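Local coordinates for putative sugar ABC transporter (Yersinia enterocolitica subsp. enterocolitica 8081, PDB 5ULB), which probably serves as the periplasmic binding protein of an ABC transporter, capturing methylthioribose-type sugars, and here holds a seleno analogue, 5-Se-methyl-5-seleno-ribofuranose, at residues S104-A109 against A267-L272; V119-D124 against P283-F288. All blocks are in the same frame, centred on the assembly; numbering follows the deposited sequence. Where two conformers were deposited one is given.

Contact 1 of 2, residues S104-A109 against A267-L272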
ATOM      1  N   SER A 104      -8.500 -11.679   6.659  1.00 10.60           N
ATOM      2  CA  SER A 104      -8.713 -10.581   5.751  1.00  9.98           C
ATOM      3  C   SER A 104      -7.443 -10.493   4.879  1.00 10.13           C
ATOM      4  O   SER A 104      -6.332 -10.760   5.369  1.00 11.96           O
ATOM      5  CB  SER A 104      -8.951  -9.268   6.496  1.00 11.92           C
ATOM      6  OG  SER A 104      -9.254  -8.194   5.668  1.00 14.19           O
ATOM      7  N   VAL A 105      -7.584 -10.061   3.605  1.00  9.28           N
ATOM      8  CA  VAL A 105      -6.502  -9.940   2.748  1.00  9.50           C
ATOM      9  C   VAL A 105      -6.487  -8.564   2.100  1.00 10.02           C
ATOM     10  O   VAL A 105      -7.509  -7.904   1.968  1.00 11.78           O
ATOM     11  CB  VAL A 105      -6.377 -11.045   1.703  1.00 11.00           C
ATOM     12  CG1 VAL A 105      -6.329 -12.443   2.396  1.00 11.61           C
ATOM     13  CG2 VAL A 105      -7.484 -10.994   0.669  1.00 12.91           C
ATOM     14  N   PHE A 106      -5.268  -8.127   1.744  1.00  9.46           N
ATOM     15  CA  PHE A 106      -5.034  -6.834   1.095  1.00  7.92           C
ATOM     16  C   PHE A 106      -4.211  -7.055  -0.164  1.00  9.59           C
ATOM     17  O   PHE A 106      -3.187  -7.754  -0.115  1.00 10.28           O
ATOM     18  CB  PHE A 106      -4.331  -5.880   2.017  1.00  9.86           C
ATOM     19  CG  PHE A 106      -3.980  -4.561   1.371  1.00  9.84           C
ATOM     20  CD1 PHE A 106      -4.978  -3.672   0.916  1.00  9.81           C
ATOM     21  CD2 PHE A 106      -2.703  -4.236   1.147  1.00 10.80           C
ATOM     22  CE1 PHE A 106      -4.607  -2.537   0.248  1.00 10.43           C
ATOM     23  CE2 PHE A 106      -2.369  -3.066   0.485  1.00 11.19           C
ATOM     24  CZ  PHE A 106      -3.302  -2.227  -0.043  1.00 11.22           C
ATOM     25  N   ASP A 107      -4.624  -6.521  -1.302  1.00 10.04           N
ATOM     26  CA  ASP A 107      -3.882  -6.624  -2.554  1.00  9.49           C
ATOM     27  C   ASP A 107      -3.482  -8.048  -2.876  1.00 11.24           C
ATOM     28  O   ASP A 107      -2.367  -8.250  -3.408  1.00 12.41           O
ATOM     29  CB  ASP A 107      -2.624  -5.716  -2.482  1.00 11.21           C
ATOM     30  CG  ASP A 107      -2.904  -4.296  -2.878  1.00 14.89           C
ATOM     31  OD1 ASP A 107      -4.030  -3.952  -3.324  1.00 16.23           O
ATOM     32  OD2 ASP A 107      -1.883  -3.494  -2.771  1.00 18.95           O
ATOM     33  N   THR A 108      -4.409  -8.948  -2.670  1.00 10.85           N
ATOM     34  CA  THR A 108      -4.156 -10.371  -2.838  1.00 10.49           C
ATOM     35  C   THR A 108      -5.048 -10.940  -3.916  1.00 12.09           C
ATOM     36  O   THR A 108      -6.206 -10.561  -4.035  1.00 16.08           O
ATOM     37  CB  THR A 108      -4.309 -11.095  -1.462  1.00 10.72           C
ATOM     38  OG1 THR A 108      -3.267 -10.615  -0.604  1.00 10.82           O
ATOM     39  CG2 THR A 108      -4.230 -12.600  -1.540  1.00 11.58           C
ATOM     40  N   ALA A 109      -4.505 -11.834  -4.731  1.00 11.92           N
ATOM     41  CA  ALA A 109      -5.248 -12.425  -5.816  1.00 13.05           C
ATOM     42  C   ALA A 109      -6.129 -13.527  -5.362  1.00 13.46           C
ATOM     43  O   ALA A 109      -5.640 -14.574  -4.921  1.00 17.20           O
ATOM     44  CB  ALA A 109      -4.241 -12.939  -6.848  1.00 15.33           C
ATOM     45  N   ALA A 267      -4.402  -1.042   9.888  1.00  9.91           N
ATOM     46  CA  ALA A 267      -5.365  -1.008  10.991  1.00  9.25           C
ATOM     47  C   ALA A 267      -6.718  -1.591  10.559  1.00 10.80           C
ATOM     48  O   ALA A 267      -7.323  -2.297  11.374  1.00 10.71           O
ATOM     49  CB  ALA A 267      -5.492   0.389  11.476  1.00 10.82           C
ATOM     50  N   VAL A 268      -7.226  -1.168   9.384  1.00  9.85           N
ATOM     51  CA  VAL A 268      -8.533  -1.660   9.001  1.00  9.91           C
ATOM     52  C   VAL A 268      -8.525  -3.147   8.814  1.00  9.66           C
ATOM     53  O   VAL A 268      -9.549  -3.801   9.138  1.00 10.86           O
ATOM     54  CB  VAL A 268      -9.010  -0.831   7.806  1.00 10.48           C
ATOM     55  CG1 VAL A 268     -10.127  -1.524   7.065  1.00 14.98           C
ATOM     56  CG2 VAL A 268      -9.379   0.589   8.246  1.00 12.77           C
ATOM     57  N   ASN A 269      -7.491  -3.699   8.182  1.00 10.01           N
ATOM     58  CA  ASN A 269      -7.453  -5.177   8.111  1.00 10.17           C
ATOM     59  C   ASN A 269      -7.476  -5.828   9.476  1.00  9.82           C
ATOM     60  O   ASN A 269      -8.141  -6.863   9.614  1.00 11.47           O
ATOM     61  CB  ASN A 269      -6.243  -5.605   7.236  1.00 11.88           C
ATOM     62  CG  ASN A 269      -6.570  -5.528   5.744  1.00 10.46           C
ATOM     63  OD1 ASN A 269      -7.076  -6.545   5.200  1.00 12.96           O
ATOM     64  ND2 ASN A 269      -6.387  -4.391   5.072  1.00 11.49           N
ATOM     65  N   LEU A 270      -6.824  -5.268  10.451  1.00  9.54           N
ATOM     66  CA  LEU A 270      -6.914  -5.793  11.822  1.00 10.42           C
ATOM     67  C   LEU A 270      -8.332  -5.689  12.331  1.00 10.03           C
ATOM     68  O   LEU A 270      -8.824  -6.606  12.957  1.00 11.25           O
ATOM     69  CB  LEU A 270      -5.829  -5.101  12.702  1.00 11.80           C
ATOM     70  CG  LEU A 270      -5.551  -5.727  14.039  1.00 13.72           C
ATOM     71  CD1 LEU A 270      -6.607  -5.433  15.083  1.00 16.56           C
ATOM     72  CD2 LEU A 270      -5.161  -7.149  13.990  1.00 15.95           C
ATOM     73  N   ARG A 271      -8.955  -4.502  12.179  1.00 10.12           N
ATOM     74  CA  ARG A 271     -10.341  -4.317  12.636  1.00 10.18           C
ATOM     75  C   ARG A 271     -11.251  -5.406  12.055  1.00 10.10           C
ATOM     76  O   ARG A 271     -12.135  -5.957  12.729  1.00 11.01           O
ATOM     77  CB  ARG A 271     -10.885  -2.936  12.229  1.00 10.67           C
ATOM     78  CG  ARG A 271     -10.194  -1.792  12.860  1.00 12.84           C
ATOM     79  CD  ARG A 271     -10.836  -0.488  12.358  1.00 14.11           C
ATOM     80  NE  ARG A 271     -10.041   0.669  12.730  1.00 17.93           N
ATOM     81  CZ  ARG A 271     -10.273   1.910  12.307  1.00 18.89           C
ATOM     82  NH1 ARG A 271     -11.268   2.157  11.507  1.00 17.92           N
ATOM     83  NH2 ARG A 271      -9.524   2.893  12.700  1.00 27.41           N
ATOM     84  N   LEU A 272     -11.098  -5.695  10.756  1.00 10.16           N
ATOM     85  CA  LEU A 272     -11.884  -6.727  10.100  1.00 10.30           C
ATOM     86  C   LEU A 272     -11.707  -8.113  10.720  1.00 11.53           C
ATOM     87  O   LEU A 272     -12.653  -8.794  10.966  1.00 12.04           O
ATOM     88  CB  LEU A 272     -11.618  -6.738   8.578  1.00  9.30           C
ATOM     89  CG  LEU A 272     -12.210  -5.534   7.817  1.00 11.00           C
ATOM     90  CD1 LEU A 272     -11.490  -5.359   6.489  1.00 12.53           C
ATOM     91  CD2 LEU A 272     -13.685  -5.814   7.600  1.00 12.67           C
TER
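N269 reaches from its helix onto the middle of strand 102-106 and meets S104 almost tip to tip. The S104 hydroxyl is set anti to its backbone N (chi1 -176°), which brings OG within reach of the N269 amide. N269 has CG anti to its own carbonyl carbon, which places the amide against the strand. S104 OG donates to N269 OD1 at 2.8 Å. The hydroxyl approaches from above the amide carbonyl plane, 34° out of it. A methyl of L272 flanks the same hydroxyl, with L272 CD1 3.7 Å from S104 OG. At the other end of the amide, N269 ND2 lies beside F106 CB, 4.0 Å away. That nitrogen is also spoken for: it donates to I265 O one turn back and to T120 OG1. Both ends of the buried amide are therefore tied, which fixes its flip. The F106 ring turns away from the helix and reaches the bound sugar, with D107 CG over one of its faces. D107 is salt-bridged to R158 and also lines the pocket. Helix 262-278 runs nearly antiparallel to the strand, at 161°, with the axes 8.3 Å apart. Strand 102-106 lies between strands 78-82 and 118-122, and the helix covers this face of the sheet, touching I80 and T120.

Contact 2 of 2, residues V119-D124 against P283-F288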
ATOM      1  N   VAL A 119     -11.864  -9.226   1.139  1.00 10.54           N
ATOM      2  CA  VAL A 119     -10.810  -8.800   0.291  0.57 10.10           C
ATOM      3  C   VAL A 119     -10.752  -7.292   0.285  1.00 10.60           C
ATOM      4  O   VAL A 119     -11.785  -6.622   0.107  1.00 14.15           O
ATOM      5  CB  VAL A 119     -10.902  -9.366  -1.126  0.57 12.53           C
ATOM      6  CG1 VAL A 119     -10.909 -10.900  -1.128  0.57 14.47           C
ATOM      7  CG2 VAL A 119     -12.092  -8.835  -1.869  0.57 13.83           C
ATOM      8  N   THR A 120      -9.581  -6.720   0.513  1.00 11.19           N
ATOM      9  CA  THR A 120      -9.420  -5.317   0.547  1.00 10.41           C
ATOM     10  C   THR A 120      -8.406  -4.848  -0.468  1.00 10.44           C
ATOM     11  O   THR A 120      -7.489  -5.588  -0.839  1.00 10.54           O
ATOM     12  CB  THR A 120      -9.079  -4.773   1.943  1.00 10.92           C
ATOM     13  OG1 THR A 120      -7.719  -5.014   2.312  1.00 11.55           O
ATOM     14  CG2 THR A 120      -9.986  -5.311   3.087  1.00 12.17           C
ATOM     15  N   GLN A 121      -8.584  -3.608  -0.960  1.00 10.23           N
ATOM     16  CA  GLN A 121      -7.715  -3.039  -1.967  0.54  9.93           C
ATOM     17  C   GLN A 121      -7.894  -1.547  -1.986  1.00  9.77           C
ATOM     18  O   GLN A 121      -8.868  -1.036  -1.449  1.00 10.80           O
ATOM     19  CB  GLN A 121      -7.964  -3.631  -3.337  0.54 12.70           C
ATOM     20  CG  GLN A 121      -9.430  -3.631  -3.768  0.54 14.63           C
ATOM     21  CD  GLN A 121     -10.340  -4.746  -3.165  0.54 16.78           C
ATOM     22  OE1 GLN A 121      -9.854  -5.830  -2.881  0.54 26.23           O
ATOM     23  NE2 GLN A 121     -11.571  -4.414  -2.818  0.54 26.14           N
ATOM     24  N   GLN A 122      -6.961  -0.847  -2.602  1.00  9.97           N
ATOM     25  CA  GLN A 122      -7.159   0.554  -2.909  1.00 10.40           C
ATOM     26  C   GLN A 122      -7.912   0.641  -4.217  1.00 11.99           C
ATOM     27  O   GLN A 122      -8.094  -0.320  -4.923  1.00 12.35           O
ATOM     28  CB  GLN A 122      -5.786   1.289  -2.983  1.00 11.71           C
ATOM     29  CG  GLN A 122      -4.973   1.198  -1.677  1.00 11.61           C
ATOM     30  CD  GLN A 122      -3.515   1.455  -1.803  1.00 12.04           C
ATOM     31  OE1 GLN A 122      -2.988   2.457  -1.201  1.00 14.67           O
ATOM     32  NE2 GLN A 122      -2.844   0.655  -2.549  1.00 13.67           N
ATOM     33  N   ASP A 123      -8.371   1.859  -4.552  1.00 11.76           N
ATOM     34  CA  ASP A 123      -9.010   2.103  -5.867  1.00 11.78           C
ATOM     35  C   ASP A 123      -7.920   2.365  -6.847  1.00 11.11           C
ATOM     36  O   ASP A 123      -7.535   3.508  -7.109  1.00 12.91           O
ATOM     37  CB  ASP A 123      -9.976   3.320  -5.724  1.00 14.71           C
ATOM     38  CG  ASP A 123     -10.740   3.582  -6.999  1.00 13.74           C
ATOM     39  OD1 ASP A 123     -10.413   3.001  -8.073  1.00 16.86           O
ATOM     40  OD2 ASP A 123     -11.709   4.371  -6.912  1.00 20.42           O
ATOM     41  N   ASP A 124      -7.340   1.281  -7.359  1.00 12.14           N
ATOM     42  CA  ASP A 124      -6.162   1.389  -8.227  1.00 11.08           C
ATOM     43  C   ASP A 124      -6.437   2.177  -9.494  1.00 11.17           C
ATOM     44  O   ASP A 124      -5.532   2.872  -9.977  1.00 11.84           O
ATOM     45  CB  ASP A 124      -5.626  -0.024  -8.491  1.00 11.67           C
ATOM     46  CG  ASP A 124      -4.989  -0.618  -7.275  1.00 14.04           C
ATOM     47  OD1 ASP A 124      -4.102   0.022  -6.694  1.00 12.99           O
ATOM     48  OD2 ASP A 124      -5.453  -1.730  -6.881  1.00 14.05           O
ATOM     49  N   PRO A 283     -17.973  -7.420   5.399  1.00 13.56           N
ATOM     50  CA  PRO A 283     -18.330  -7.474   4.004  1.00 14.29           C
ATOM     51  C   PRO A 283     -17.403  -8.362   3.220  1.00 14.03           C
ATOM     52  O   PRO A 283     -16.262  -8.653   3.640  1.00 14.40           O
ATOM     53  CB  PRO A 283     -18.163  -6.038   3.553  1.00 15.78           C
ATOM     54  CG  PRO A 283     -17.139  -5.465   4.450  1.00 15.64           C
ATOM     55  CD  PRO A 283     -17.361  -6.151   5.775  1.00 15.20           C
ATOM     56  N   ALA A 284     -17.792  -8.772   2.041  1.00 13.96           N
ATOM     57  CA  ALA A 284     -16.972  -9.544   1.140  1.00 13.58           C
ATOM     58  C   ALA A 284     -15.764  -8.751   0.605  1.00 14.42           C
ATOM     59  O   ALA A 284     -14.677  -9.319   0.408  1.00 13.29           O
ATOM     60  CB  ALA A 284     -17.821 -10.024  -0.047  1.00 15.14           C
ATOM     61  N   SER A 285     -15.966  -7.441   0.460  1.00 13.77           N
ATOM     62  CA  SER A 285     -14.972  -6.592  -0.166  0.56 13.19           C
ATOM     63  C   SER A 285     -14.987  -5.229   0.526  1.00 11.99           C
ATOM     64  O   SER A 285     -16.032  -4.743   0.957  1.00 14.45           O
ATOM     65  CB  SER A 285     -15.205  -6.461  -1.714  0.56 15.47           C
ATOM     66  OG  SER A 285     -14.209  -5.702  -2.389  0.56 19.86           O
ATOM     67  N   TYR A 286     -13.849  -4.560   0.458  1.00 12.29           N
ATOM     68  CA  TYR A 286     -13.764  -3.207   0.934  1.00 11.98           C
ATOM     69  C   TYR A 286     -12.634  -2.466   0.172  1.00 10.96           C
ATOM     70  O   TYR A 286     -11.537  -3.001  -0.041  1.00 12.82           O
ATOM     71  CB  TYR A 286     -13.430  -3.147   2.464  1.00 12.99           C
ATOM     72  CG  TYR A 286     -13.282  -1.803   3.065  1.00 13.11           C
ATOM     73  CD1 TYR A 286     -14.400  -0.992   3.312  1.00 14.79           C
ATOM     74  CD2 TYR A 286     -12.026  -1.183   3.270  1.00 13.53           C
ATOM     75  CE1 TYR A 286     -14.302   0.249   3.835  1.00 16.09           C
ATOM     76  CE2 TYR A 286     -11.977   0.058   3.753  1.00 16.04           C
ATOM     77  CZ  TYR A 286     -13.089   0.767   4.087  1.00 15.49           C
ATOM     78  OH  TYR A 286     -12.952   2.015   4.598  1.00 21.54           O
ATOM     79  N   GLU A 287     -12.932  -1.220  -0.191  1.00 10.79           N
ATOM     80  CA  GLU A 287     -11.995  -0.407  -0.961  1.00 12.59           C
ATOM     81  C   GLU A 287     -11.611   0.858  -0.200  1.00 11.00           C
ATOM     82  O   GLU A 287     -12.490   1.601   0.276  1.00 14.82           O
ATOM     83  CB  GLU A 287     -12.612  -0.021  -2.307  1.00 14.55           C
ATOM     84  CG  GLU A 287     -11.692   0.615  -3.255  1.00 17.16           C
ATOM     85  CD  GLU A 287     -12.314   0.831  -4.639  1.00 23.07           C
ATOM     86  OE1 GLU A 287     -13.028   1.822  -4.808  1.00 26.60           O
ATOM     87  OE2 GLU A 287     -11.989   0.005  -5.516  1.00 32.09           O
ATOM     88  N   PHE A 288     -10.300   1.171  -0.113  1.00 10.00           N
ATOM     89  CA  PHE A 288      -9.856   2.366   0.506  1.00 10.62           C
ATOM     90  C   PHE A 288      -9.858   3.519  -0.497  1.00 12.51           C
ATOM     91  O   PHE A 288      -9.546   3.317  -1.632  1.00 19.72           O
ATOM     92  CB  PHE A 288      -8.385   2.188   1.002  1.00 10.39           C
ATOM     93  CG  PHE A 288      -8.274   1.139   2.063  1.00 10.27           C
ATOM     94  CD1 PHE A 288      -8.425   1.455   3.384  1.00 12.25           C
ATOM     95  CD2 PHE A 288      -7.975  -0.162   1.768  1.00 11.10           C
ATOM     96  CE1 PHE A 288      -8.351   0.473   4.387  1.00 11.81           C
ATOM     97  CE2 PHE A 288      -7.873  -1.193   2.760  1.00 12.60           C
ATOM     98  CZ  PHE A 288      -8.102  -0.850   4.071  1.00 12.57           C
TER
HETATM   99  O   HOH W   1      -7.730   4.204  -3.263  1.00 17.60           O
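Q121 has CG in the crowded position between backbone N and carbonyl carbon (chi1 50°), and its chain bends at chi2 (-79°). This folds the amide back over the neighbouring strand. S285 OG, anti to its backbone N, meets it, and Q121 NE2 donates to S285 OG at 3.0 Å, near the amide plane. The backbones pair in parallel. V119 N binds A284 O at 2.9 Å, and Y286 N returns to V119 O, nearly along the C=O axis. Q121 repeats the pattern, taking F288 N on its carbonyl at 3.0 Å. Beyond it, a water bridges D123 N and F288 O; the direct bond between those two atoms is weak. The D123 and E287 carboxylates stack, D123 OD2 lying 3.6 Å from E287 OE1. Their closeness may slightly raise one pKa, though solvent reaches both. D123 also caps the next helix through S126 N. On the face of T120, the F288 ring takes Y286 CE2 over one side and T120 OG1 at its edge. T120 OG1 itself is hydrogen-bonded to V105 O. Q122 NE2 binds O2 of the sugar. Strand 118-122 thus sits between strands 102-106 and 285-294, with helix 262-278 packed on T120, Q122 and F288.

Overall arrangement
Both contacts reach the same sheet, contact 1 as helix on strand and contact 2 as strand beside strand; their centres are 8 Å apart. Along the chain their segments alternate: 104-109, 119-124, 267-272, 283-288. Strands 102-106 and 118-122 are successive and adjacent, joined by backbone hydrogen bonds from T120 N to V105 O and from D107 N to T120 O. Helix 262-278 leads on to strand 285-294, and V268 packs on F288 between the contacts. Chain from the C-terminal part thus completes the lobe built by the early strands, as in periplasmic binding proteins whose chain crosses between two lobes. F106 and D107 of contact 1 and Q122 of contact 2 bring both to the sugar pocket.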